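Local atomic coordinates of cytochrome c552 (Thermochromatium tepidum, PDB entry 5ZE8), a protein that carries five c-type hemes and probably transfers electrons at low potential in a thermophilic purple sulfur photosynthetic bacterium. Residues R158-I163 against E213-Q218; K134-I139 against I150-L155. One frame throughout, in Å; residues are numbered along the deposited sequence.

Contact 1 of 2, residues R158-I163 against E213-Q218; sequences RLQAPI and EANPRQ. With HEC (heme c), chain B.
Q160 and A161 pair with E213 and A214 as a short two-stranded parallel sheet, strand 159-161 beside strand 212-214, laid next to a heme c. Three backbone bonds join the strands: E213 N to L159 O, A161 N to E213 O, and N215 N to A161 O (2.9 Å). Long polar side chains on the Q160 and E213 side add a second layer. There the carboxylate of E213 takes one side-chain donor on each oxygen: the guanidinium of R158 presents NH1 edge-on to OE2 (3.2 Å), a salt bridge reaching that oxygen from above the carboxylate plane, while Q160 NE2 meets OE1 on its anti side at 3.0 Å in a nearly straight bond (177°). Q160 can lie alongside E213 because its chain bends at chi2 (-70°), which also lets NE2 reach back to R158 O (3.1 Å). Glutamine suits this place, since its other end accepts from N215 ND2 at OE1 (2.8 Å). A leucine here would probably cost N215 ND2 one of its two acceptors, R158 O its side-chain donor and E213 OE1 its protein donor, leaving the carboxylate held mainly by R158. N215 is the N-cap of helix 216-220, with OD1 weakly bonded to Q218 N. The opposite side meets the heme: small A161 leaves room for a propionate, L159 CD1 lies near ring atom C2B, and I163 N donates to propionate oxygen O2A at 2.8 Å.

Contact 2 of 2, residues K134-I139 against I150-L155; sequences KTYNGI and IKAYDL
Y136 turns its ring away from its own backbone N (chi1 -177°), which brings CD1 to Y153, whose CG lies beside the backbone N (chi1 -65°). That edge atom of Y136 lies over one face of the Y153 ring, near its rim and 3.6 Å from Y153 CE1, and the two planes meet obliquely at 42°. Beyond this pair, the small methyl of A152 meets both Y136 CE1 (3.8 Å from A152 CB) and I139 CG2. The backbones form an antiparallel ladder with a classic beta bulge: K134 N and T135 N both donate to D154 O, and D154 N returns a bond to T135 O. N137 N then closes onto A152 O (2.8 Å) as the strand gives way to a turn; the positive phi of G138 is easily adopted by glycine. On the T135 and D154 side, N137 ND2 reaches D154 OD1 at 3.0 Å, from above the carboxylate plane. Water 2 joins T135 OG1 to D154 OD2, and water 4 links that same oxygen to N137 OD1, as suits polar residues on a hydrated side. The Y153 hydroxyl bonds to D223 O and G227 N, both tyrosines pack on Q218 of helix 216-220, and L155 leans on helix 105-109 from the end of strand 153-155.

The two contacts come in series along the chain: the antiparallel hairpin pairing of contact 2 is complete before contact 1 begins, and strand 153-155 leads through a short connection into strand 159-161. Their centres lie 14 Å apart, on the same side of the chain's centre, and each belongs to its own two-stranded sheet. They nevertheless touch. N215 ND2, at the start of helix 216-220, probably donates to K134 O (2.9 Å), and Q218 of that helix packs NE2 against Y153 CE1. Helix 216-220 touches both small sheets, and K134 also meets Q160 and E213 directly, tying the hairpin to the parallel pair, whose strand 159-161 lines a heme pocket.

Contact 1 of 2, residues R158-I163 against E213-Q218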
ATOM      1  N   ARG A 158      -3.610   9.143  24.882  1.00 16.58           N
ATOM      2  CA  ARG A 158      -2.228   9.579  25.022  1.00 16.46           C
ATOM      3  C   ARG A 158      -1.519   9.095  23.755  1.00 13.89           C
ATOM      4  O   ARG A 158      -1.850   8.063  23.164  1.00 14.40           O
ATOM      5  CB  ARG A 158      -1.503   8.962  26.217  1.00 18.79           C
ATOM      6  CG  ARG A 158      -2.140   9.432  27.514  1.00 23.23           C
ATOM      7  CD  ARG A 158      -1.742   8.636  28.711  1.00 29.47           C
ATOM      8  NE  ARG A 158      -1.999   9.431  29.919  1.00 31.95           N
ATOM      9  CZ  ARG A 158      -1.556   9.125  31.139  1.00 40.26           C
ATOM     10  NH1 ARG A 158      -0.910   7.988  31.368  1.00 41.65           N
ATOM     11  NH2 ARG A 158      -1.782   9.968  32.150  1.00 42.90           N
ATOM     12  N   LEU A 159      -0.567   9.866  23.337  1.00 13.42           N
ATOM     13  CA  LEU A 159       0.318   9.486  22.288  1.00 12.70           C
ATOM     14  C   LEU A 159       1.146   8.312  22.718  1.00 12.61           C
ATOM     15  O   LEU A 159       1.509   8.131  23.900  1.00 13.90           O
ATOM     16  CB  LEU A 159       1.256  10.648  21.961  1.00 13.73           C
ATOM     17  CG  LEU A 159       0.668  11.898  21.344  1.00 13.48           C
ATOM     18  CD1 LEU A 159       1.709  12.949  21.051  1.00 15.60           C
ATOM     19  CD2 LEU A 159      -0.010  11.559  20.062  1.00 16.43           C
ATOM     20  N   GLN A 160       1.449   7.490  21.737  1.00 11.65           N
ATOM     21  CA  GLN A 160       2.181   6.211  21.899  1.00 12.31           C
ATOM     22  C   GLN A 160       3.472   6.307  21.145  1.00 13.42           C
ATOM     23  O   GLN A 160       3.487   6.698  19.971  1.00 13.40           O
ATOM     24  CB  GLN A 160       1.347   5.040  21.406  1.00 12.43           C
ATOM     25  CG  GLN A 160      -0.033   4.952  21.989  1.00 11.98           C
ATOM     26  CD  GLN A 160      -0.047   4.556  23.501  1.00 13.79           C
ATOM     27  OE1 GLN A 160       0.592   3.568  23.924  1.00 14.28           O
ATOM     28  NE2 GLN A 160      -0.728   5.384  24.346  1.00 14.85           N
ATOM     29  N   ALA A 161       4.587   5.974  21.809  1.00 14.14           N
ATOM     30  CA  ALA A 161       5.913   6.137  21.204  1.00 14.39           C
ATOM     31  C   ALA A 161       6.800   4.940  21.389  1.00 13.76           C
ATOM     32  O   ALA A 161       6.618   4.232  22.323  1.00 13.93           O
ATOM     33  CB  ALA A 161       6.576   7.320  21.845  1.00 16.28           C
ATOM     34  N   PRO A 162       7.802   4.735  20.531  1.00 14.18           N
ATOM     35  CA  PRO A 162       8.652   3.536  20.664  1.00 15.49           C
ATOM     36  C   PRO A 162       9.457   3.507  21.920  1.00 20.49           C
ATOM     37  O   PRO A 162       9.617   2.444  22.506  1.00 23.18           O
ATOM     38  CB  PRO A 162       9.534   3.596  19.415  1.00 16.92           C
ATOM     39  CG  PRO A 162       9.419   4.944  18.854  1.00 17.05           C
ATOM     40  CD  PRO A 162       8.150   5.554  19.345  1.00 15.87           C
ATOM     41  N   ILE A 163       9.944   4.673  22.356  1.00 17.87           N
ATOM     42  CA  ILE A 163      10.708   4.768  23.652  1.00 18.92           C
ATOM     43  C   ILE A 163      10.006   5.634  24.697  1.00 19.55           C
ATOM     44  O   ILE A 163      10.021   5.300  25.886  1.00 19.34           O
ATOM     45  CB  ILE A 163      12.043   5.408  23.443  1.00 19.77           C
ATOM     46  CG1 ILE A 163      12.796   4.754  22.284  1.00 24.22           C
ATOM     47  CG2 ILE A 163      12.905   5.404  24.752  1.00 20.56           C
ATOM     48  CD1 ILE A 163      13.076   3.334  22.611  1.00 27.73           C
ATOM     49  N   GLU A 213       3.086   7.887  26.208  1.00 14.83           N
ATOM     50  CA  GLU A 213       3.408   6.640  26.902  1.00 14.15           C
ATOM     51  C   GLU A 213       4.306   5.832  26.043  1.00 14.46           C
ATOM     52  O   GLU A 213       4.169   5.826  24.792  1.00 16.31           O
ATOM     53  CB  GLU A 213       2.132   5.816  27.036  1.00 17.67           C
ATOM     54  CG  GLU A 213       1.160   6.464  27.948  1.00 22.26           C
ATOM     55  CD  GLU A 213      -0.039   5.587  28.182  1.00 25.43           C
ATOM     56  OE1 GLU A 213      -0.662   4.925  27.294  1.00 21.41           O
ATOM     57  OE2 GLU A 213      -0.414   5.571  29.370  1.00 28.32           O
ATOM     58  N   ALA A 214       5.239   5.098  26.617  1.00 13.62           N
ATOM     59  CA  ALA A 214       6.101   4.232  25.891  1.00 13.86           C
ATOM     60  C   ALA A 214       5.302   2.971  25.552  1.00 14.14           C
ATOM     61  O   ALA A 214       4.497   2.470  26.360  1.00 16.16           O
ATOM     62  CB  ALA A 214       7.341   3.829  26.731  1.00 14.08           C
ATOM     63  N   ASN A 215       5.474   2.486  24.322  1.00 12.86           N
ATOM     64  CA  ASN A 215       4.740   1.341  23.815  1.00 12.44           C
ATOM     65  C   ASN A 215       5.565   0.652  22.695  1.00 13.72           C
ATOM     66  O   ASN A 215       5.171   0.647  21.522  1.00 12.30           O
ATOM     67  CB  ASN A 215       3.345   1.750  23.440  1.00 13.19           C
ATOM     68  CG  ASN A 215       2.395   0.612  23.175  1.00 13.63           C
ATOM     69  OD1 ASN A 215       2.786  -0.550  23.129  1.00 15.25           O
ATOM     70  ND2 ASN A 215       1.120   0.951  22.953  1.00 13.02           N
ATOM     71  N   PRO A 216       6.683   0.049  23.047  1.00 13.44           N
ATOM     72  CA  PRO A 216       7.557  -0.549  22.044  1.00 14.37           C
ATOM     73  C   PRO A 216       6.903  -1.635  21.244  1.00 14.66           C
ATOM     74  O   PRO A 216       7.239  -1.736  20.061  1.00 14.79           O
ATOM     75  CB  PRO A 216       8.780  -1.078  22.852  1.00 17.08           C
ATOM     76  CG  PRO A 216       8.350  -1.087  24.239  1.00 16.80           C
ATOM     77  CD  PRO A 216       7.286  -0.028  24.404  1.00 15.99           C
ATOM     78  N   ARG A 217       6.071  -2.468  21.865  1.00 17.01           N
ATOM     79  CA  ARG A 217       5.474  -3.586  21.114  1.00 20.79           C
ATOM     80  C   ARG A 217       4.504  -3.137  20.060  1.00 19.23           C
ATOM     81  O   ARG A 217       4.566  -3.604  18.912  1.00 21.60           O
ATOM     82  CB  ARG A 217       4.985  -4.667  22.062  1.00 26.05           C
ATOM     83  CG  ARG A 217       6.226  -5.225  22.829  1.00 34.93           C
ATOM     84  CD  ARG A 217       6.323  -6.754  22.913  1.00 42.72           C
ATOM     85  NE  ARG A 217       5.651  -7.410  21.789  1.00 49.83           N
ATOM     86  CZ  ARG A 217       6.215  -8.107  20.799  1.00 55.78           C
ATOM     87  NH1 ARG A 217       5.409  -8.617  19.855  1.00 50.45           N
ATOM     88  NH2 ARG A 217       7.550  -8.307  20.721  1.00 60.52           N
ATOM     89  N   GLN A 218       3.766  -2.082  20.324  1.00 14.14           N
ATOM     90  CA  GLN A 218       2.914  -1.515  19.282  1.00 13.99           C
ATOM     91  C   GLN A 218       3.686  -0.790  18.196  1.00 14.80           C
ATOM     92  O   GLN A 218       3.437  -1.004  16.998  1.00 17.79           O
ATOM     93  CB  GLN A 218       1.913  -0.516  19.904  1.00 12.99           C
ATOM     94  CG  GLN A 218       1.020   0.235  18.927  1.00 14.77           C
ATOM     95  CD  GLN A 218       0.107  -0.589  18.047  1.00 15.11           C
ATOM     96  OE1 GLN A 218      -0.355  -1.696  18.435  1.00 15.89           O
ATOM     97  NE2 GLN A 218      -0.212  -0.044  16.859  1.00 14.71           N
TER
HETATM   98 FE   HEC B 501       6.853  15.272  19.720  1.00 13.54          FE
HETATM   99  CHA HEC B 501       9.440  13.142  20.474  1.00 13.40           C
HETATM  100  CHB HEC B 501       5.046  12.664  18.443  1.00 13.87           C
HETATM  101  CHC HEC B 501       4.294  17.403  18.871  1.00 14.01           C
HETATM  102  CHD HEC B 501       8.649  17.942  20.853  1.00 14.12           C
HETATM  103  NA  HEC B 501       7.136  13.295  19.556  1.00 13.40           N
HETATM  104  C1A HEC B 501       8.281  12.613  19.946  1.00 14.06           C
HETATM  105  C2A HEC B 501       8.133  11.218  19.693  1.00 15.12           C
HETATM  106  C3A HEC B 501       6.904  11.066  19.084  1.00 13.89           C
HETATM  107  C4A HEC B 501       6.262  12.346  19.023  1.00 14.13           C
HETATM  108  CMA HEC B 501       6.255   9.763  18.638  1.00 13.41           C
HETATM  109  CAA HEC B 501       9.183  10.163  19.912  1.00 15.17           C
HETATM  110  CBA HEC B 501       9.429   9.763  21.372  1.00 17.72           C
HETATM  111  CGA HEC B 501      10.311   8.527  21.276  1.00 17.76           C
HETATM  112  O1A HEC B 501      11.528   8.657  21.104  1.00 20.32           O
HETATM  113  O2A HEC B 501       9.876   7.379  21.500  1.00 16.85           O
HETATM  114  NB  HEC B 501       5.008  15.055  18.836  1.00 12.96           N
HETATM  115  C1B HEC B 501       4.481  13.888  18.371  1.00 13.47           C
HETATM  116  C2B HEC B 501       3.232  14.166  17.784  1.00 11.69           C
HETATM  117  C3B HEC B 501       2.970  15.490  17.842  1.00 12.84           C
HETATM  118  C4B HEC B 501       4.146  16.034  18.572  1.00 12.94           C
HETATM  119  CMB HEC B 501       2.420  13.016  17.119  1.00 12.01           C
HETATM  120  CAB HEC B 501       1.694  16.214  17.522  1.00 13.30           C
HETATM  121  CBB HEC B 501       0.459  15.699  18.051  1.00 13.75           C
HETATM  122  NC  HEC B 501       6.548  17.300  19.872  1.00 13.31           N
HETATM  123  C1C HEC B 501       5.397  17.958  19.459  1.00 14.43           C
HETATM  124  C2C HEC B 501       5.592  19.364  19.598  1.00 14.76           C
HETATM  125  C3C HEC B 501       6.869  19.561  20.118  1.00 15.48           C
HETATM  126  C4C HEC B 501       7.432  18.268  20.319  1.00 15.04           C
HETATM  127  CMC HEC B 501       4.593  20.382  19.077  1.00 14.04           C
HETATM  128  CAC HEC B 501       7.609  20.837  20.439  1.00 15.54           C
HETATM  129  CBC HEC B 501       6.967  21.902  21.025  1.00 15.20           C
HETATM  130  ND  HEC B 501       8.621  15.474  20.465  1.00 14.81           N
HETATM  131  C1D HEC B 501       9.183  16.669  20.885  1.00 15.83           C
HETATM  132  C2D HEC B 501      10.528  16.436  21.365  1.00 16.70           C
HETATM  133  C3D HEC B 501      10.762  15.121  21.276  1.00 16.14           C
HETATM  134  C4D HEC B 501       9.524  14.517  20.698  1.00 14.29           C
HETATM  135  CMD HEC B 501      11.511  17.484  21.895  1.00 16.87           C
HETATM  136  CAD HEC B 501      12.051  14.402  21.586  1.00 18.65           C
HETATM  137  CBD HEC B 501      12.927  14.222  20.345  1.00 23.10           C
HETATM  138  CGD HEC B 501      13.055  15.271  19.282  1.00 29.93           C
HETATM  139  O1D HEC B 501      13.777  16.292  19.516  1.00 39.19           O
HETATM  140  O2D HEC B 501      12.460  15.084  18.174  1.00 30.71           O
HETATM  141  O   HOH W   1       1.027   2.362  26.246  1.00 25.71           O

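Contact 2 of 2, residues K134-I139 against I150-L155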
ATOM      1  N   LYS A 134      -3.124   1.809  20.569  1.00 12.56           N
ATOM      2  CA  LYS A 134      -2.488   1.313  21.789  1.00 14.30           C
ATOM      3  C   LYS A 134      -2.233  -0.195  21.820  1.00 14.38           C
ATOM      4  O   LYS A 134      -1.104  -0.611  22.032  1.00 16.98           O
ATOM      5  CB  LYS A 134      -3.217   1.759  23.019  1.00 16.18           C
ATOM      6  CG  LYS A 134      -2.485   1.392  24.283  1.00 17.60           C
ATOM      7  CD  LYS A 134      -3.243   1.906  25.478  1.00 21.95           C
ATOM      8  CE  LYS A 134      -2.523   1.532  26.738  1.00 24.75           C
ATOM      9  NZ  LYS A 134      -3.397   1.999  27.849  1.00 31.12           N
ATOM     10  N   THR A 135      -3.262  -0.977  21.533  1.00 14.50           N
ATOM     11  CA  THR A 135      -3.116  -2.453  21.641  1.00 15.61           C
ATOM     12  C   THR A 135      -3.820  -3.078  20.458  1.00 15.60           C
ATOM     13  O   THR A 135      -5.011  -2.851  20.264  1.00 15.10           O
ATOM     14  CB  THR A 135      -3.752  -2.944  22.927  1.00 15.80           C
ATOM     15  OG1 THR A 135      -3.215  -2.227  24.065  1.00 17.15           O
ATOM     16  CG2 THR A 135      -3.584  -4.434  23.102  1.00 19.46           C
ATOM     17  N   TYR A 136      -3.092  -3.852  19.708  1.00 14.55           N
ATOM     18  CA  TYR A 136      -3.659  -4.540  18.568  1.00 15.05           C
ATOM     19  C   TYR A 136      -4.370  -5.837  18.965  1.00 15.14           C
ATOM     20  O   TYR A 136      -3.753  -6.735  19.530  1.00 16.14           O
ATOM     21  CB  TYR A 136      -2.615  -4.862  17.573  1.00 14.08           C
ATOM     22  CG  TYR A 136      -3.090  -5.537  16.277  1.00 14.90           C
ATOM     23  CD1 TYR A 136      -4.126  -5.056  15.571  1.00 15.04           C
ATOM     24  CD2 TYR A 136      -2.492  -6.709  15.823  1.00 15.38           C
ATOM     25  CE1 TYR A 136      -4.555  -5.659  14.408  1.00 14.97           C
ATOM     26  CE2 TYR A 136      -2.921  -7.332  14.654  1.00 17.88           C
ATOM     27  CZ  TYR A 136      -3.978  -6.783  13.942  1.00 18.91           C
ATOM     28  OH  TYR A 136      -4.424  -7.456  12.813  1.00 20.49           O
ATOM     29  N   ASN A 137      -5.662  -5.878  18.690  1.00 12.92           N
ATOM     30  CA  ASN A 137      -6.571  -7.034  19.072  1.00 14.63           C
ATOM     31  C   ASN A 137      -6.738  -8.085  17.987  1.00 15.26           C
ATOM     32  O   ASN A 137      -7.362  -9.103  18.252  1.00 19.40           O
ATOM     33  CB  ASN A 137      -7.896  -6.532  19.552  1.00 14.87           C
ATOM     34  CG  ASN A 137      -7.736  -5.683  20.788  1.00 16.53           C
ATOM     35  OD1 ASN A 137      -7.000  -6.066  21.701  1.00 20.78           O
ATOM     36  ND2 ASN A 137      -8.371  -4.535  20.805  1.00 17.74           N
ATOM     37  N   GLY A 138      -6.240  -7.833  16.794  1.00 13.94           N
ATOM     38  CA  GLY A 138      -6.459  -8.616  15.623  1.00 14.36           C
ATOM     39  C   GLY A 138      -7.699  -8.207  14.894  1.00 16.20           C
ATOM     40  O   GLY A 138      -8.621  -7.572  15.429  1.00 16.67           O
ATOM     41  N   ILE A 139      -7.742  -8.538  13.617  1.00 15.92           N
ATOM     42  CA  ILE A 139      -8.884  -8.197  12.821  1.00 16.85           C
ATOM     43  C   ILE A 139     -10.116  -9.075  12.999  1.00 18.30           C
ATOM     44  O   ILE A 139     -11.197  -8.687  12.572  1.00 25.73           O
ATOM     45  CB  ILE A 139      -8.515  -7.990  11.320  1.00 19.72           C
ATOM     46  CG1 ILE A 139      -7.924  -9.209  10.726  1.00 23.45           C
ATOM     47  CG2 ILE A 139      -7.547  -6.765  11.187  1.00 19.28           C
ATOM     48  CD1 ILE A 139      -7.916  -9.226   9.223  1.00 26.28           C
ATOM     49  N   ILE A 150      -9.085   1.168  12.700  1.00 12.38           N
ATOM     50  CA  ILE A 150      -9.061   1.537  14.081  1.00 14.62           C
ATOM     51  C   ILE A 150      -9.906   0.594  14.978  1.00 13.56           C
ATOM     52  O   ILE A 150      -9.633   0.499  16.168  1.00 14.20           O
ATOM     53  CB  ILE A 150      -9.596   2.986  14.373  1.00 16.90           C
ATOM     54  CG1 ILE A 150     -11.019   3.233  13.801  1.00 17.71           C
ATOM     55  CG2 ILE A 150      -8.606   3.997  13.880  1.00 18.05           C
ATOM     56  CD1 ILE A 150     -11.757   4.466  14.411  1.00 19.73           C
ATOM     57  N   LYS A 151     -10.842  -0.168  14.380  1.00 12.41           N
ATOM     58  CA  LYS A 151     -11.661  -1.064  15.157  1.00 13.10           C
ATOM     59  C   LYS A 151     -10.923  -2.335  15.598  1.00 12.69           C
ATOM     60  O   LYS A 151     -11.372  -3.023  16.541  1.00 14.41           O
ATOM     61  CB  LYS A 151     -12.896  -1.432  14.383  1.00 14.03           C
ATOM     62  CG  LYS A 151     -13.796  -0.268  13.998  1.00 16.73           C
ATOM     63  CD  LYS A 151     -14.200   0.590  15.192  1.00 20.95           C
ATOM     64  CE  LYS A 151     -15.072   1.749  14.710  1.00 23.77           C
ATOM     65  NZ  LYS A 151     -15.651   2.417  15.932  1.00 26.37           N
ATOM     66  N   ALA A 152      -9.726  -2.588  15.036  1.00 12.12           N
ATOM     67  CA  ALA A 152      -8.871  -3.688  15.420  1.00 12.25           C
ATOM     68  C   ALA A 152      -7.990  -3.361  16.620  1.00 11.56           C
ATOM     69  O   ALA A 152      -7.205  -4.223  17.048  1.00 12.81           O
ATOM     70  CB  ALA A 152      -8.019  -4.173  14.266  1.00 12.69           C
ATOM     71  N   TYR A 153      -8.098  -2.149  17.174  1.00 11.55           N
ATOM     72  CA  TYR A 153      -7.267  -1.721  18.254  1.00 11.65           C
ATOM     73  C   TYR A 153      -8.030  -1.182  19.465  1.00 12.86           C
ATOM     74  O   TYR A 153      -9.084  -0.584  19.315  1.00 14.68           O
ATOM     75  CB  TYR A 153      -6.395  -0.489  17.779  1.00 11.66           C
ATOM     76  CG  TYR A 153      -5.426  -0.878  16.673  1.00 11.32           C
ATOM     77  CD1 TYR A 153      -4.137  -1.296  16.972  1.00 12.39           C
ATOM     78  CD2 TYR A 153      -5.751  -0.761  15.358  1.00 10.50           C
ATOM     79  CE1 TYR A 153      -3.206  -1.624  15.981  1.00 11.55           C
ATOM     80  CE2 TYR A 153      -4.872  -1.119  14.348  1.00 12.51           C
ATOM     81  CZ  TYR A 153      -3.626  -1.573  14.669  1.00 10.81           C
ATOM     82  OH  TYR A 153      -2.722  -1.931  13.659  1.00 12.49           O
ATOM     83  N   ASP A 154      -7.410  -1.250  20.641  1.00 14.54           N
ATOM     84  CA  ASP A 154      -7.765  -0.379  21.736  1.00 15.77           C
ATOM     85  C   ASP A 154      -7.019   0.921  21.441  1.00 12.85           C
ATOM     86  O   ASP A 154      -5.806   0.893  21.108  1.00 15.63           O
ATOM     87  CB  ASP A 154      -7.253  -0.874  23.078  1.00 18.26           C
ATOM     88  CG  ASP A 154      -7.860  -2.192  23.528  1.00 22.20           C
ATOM     89  OD1 ASP A 154      -8.941  -2.567  23.042  1.00 23.20           O
ATOM     90  OD2 ASP A 154      -7.234  -2.788  24.462  1.00 24.36           O
ATOM     91  N   LEU A 155      -7.752   2.016  21.598  1.00 15.20           N
ATOM     92  CA  LEU A 155      -7.179   3.345  21.342  1.00 15.52           C
ATOM     93  C   LEU A 155      -6.818   4.040  22.646  1.00 17.48           C
ATOM     94  O   LEU A 155      -7.460   3.753  23.673  1.00 20.20           O
ATOM     95  CB  LEU A 155      -8.170   4.174  20.540  1.00 15.48           C
ATOM     96  CG  LEU A 155      -8.670   3.495  19.275  1.00 17.16           C
ATOM     97  CD1 LEU A 155      -9.746   4.346  18.637  1.00 19.68           C
ATOM     98  CD2 LEU A 155      -7.591   3.146  18.244  1.00 16.51           C
TER
HETATM   99  O   HOH W   2      -5.303  -1.705  25.853  1.00 27.12           O
HETATM  100  O   HOH W   3     -10.582  -4.186  18.945  1.00 22.22           O
HETATM  101  O   HOH W   4      -7.106  -5.436  24.288  1.00 32.42           O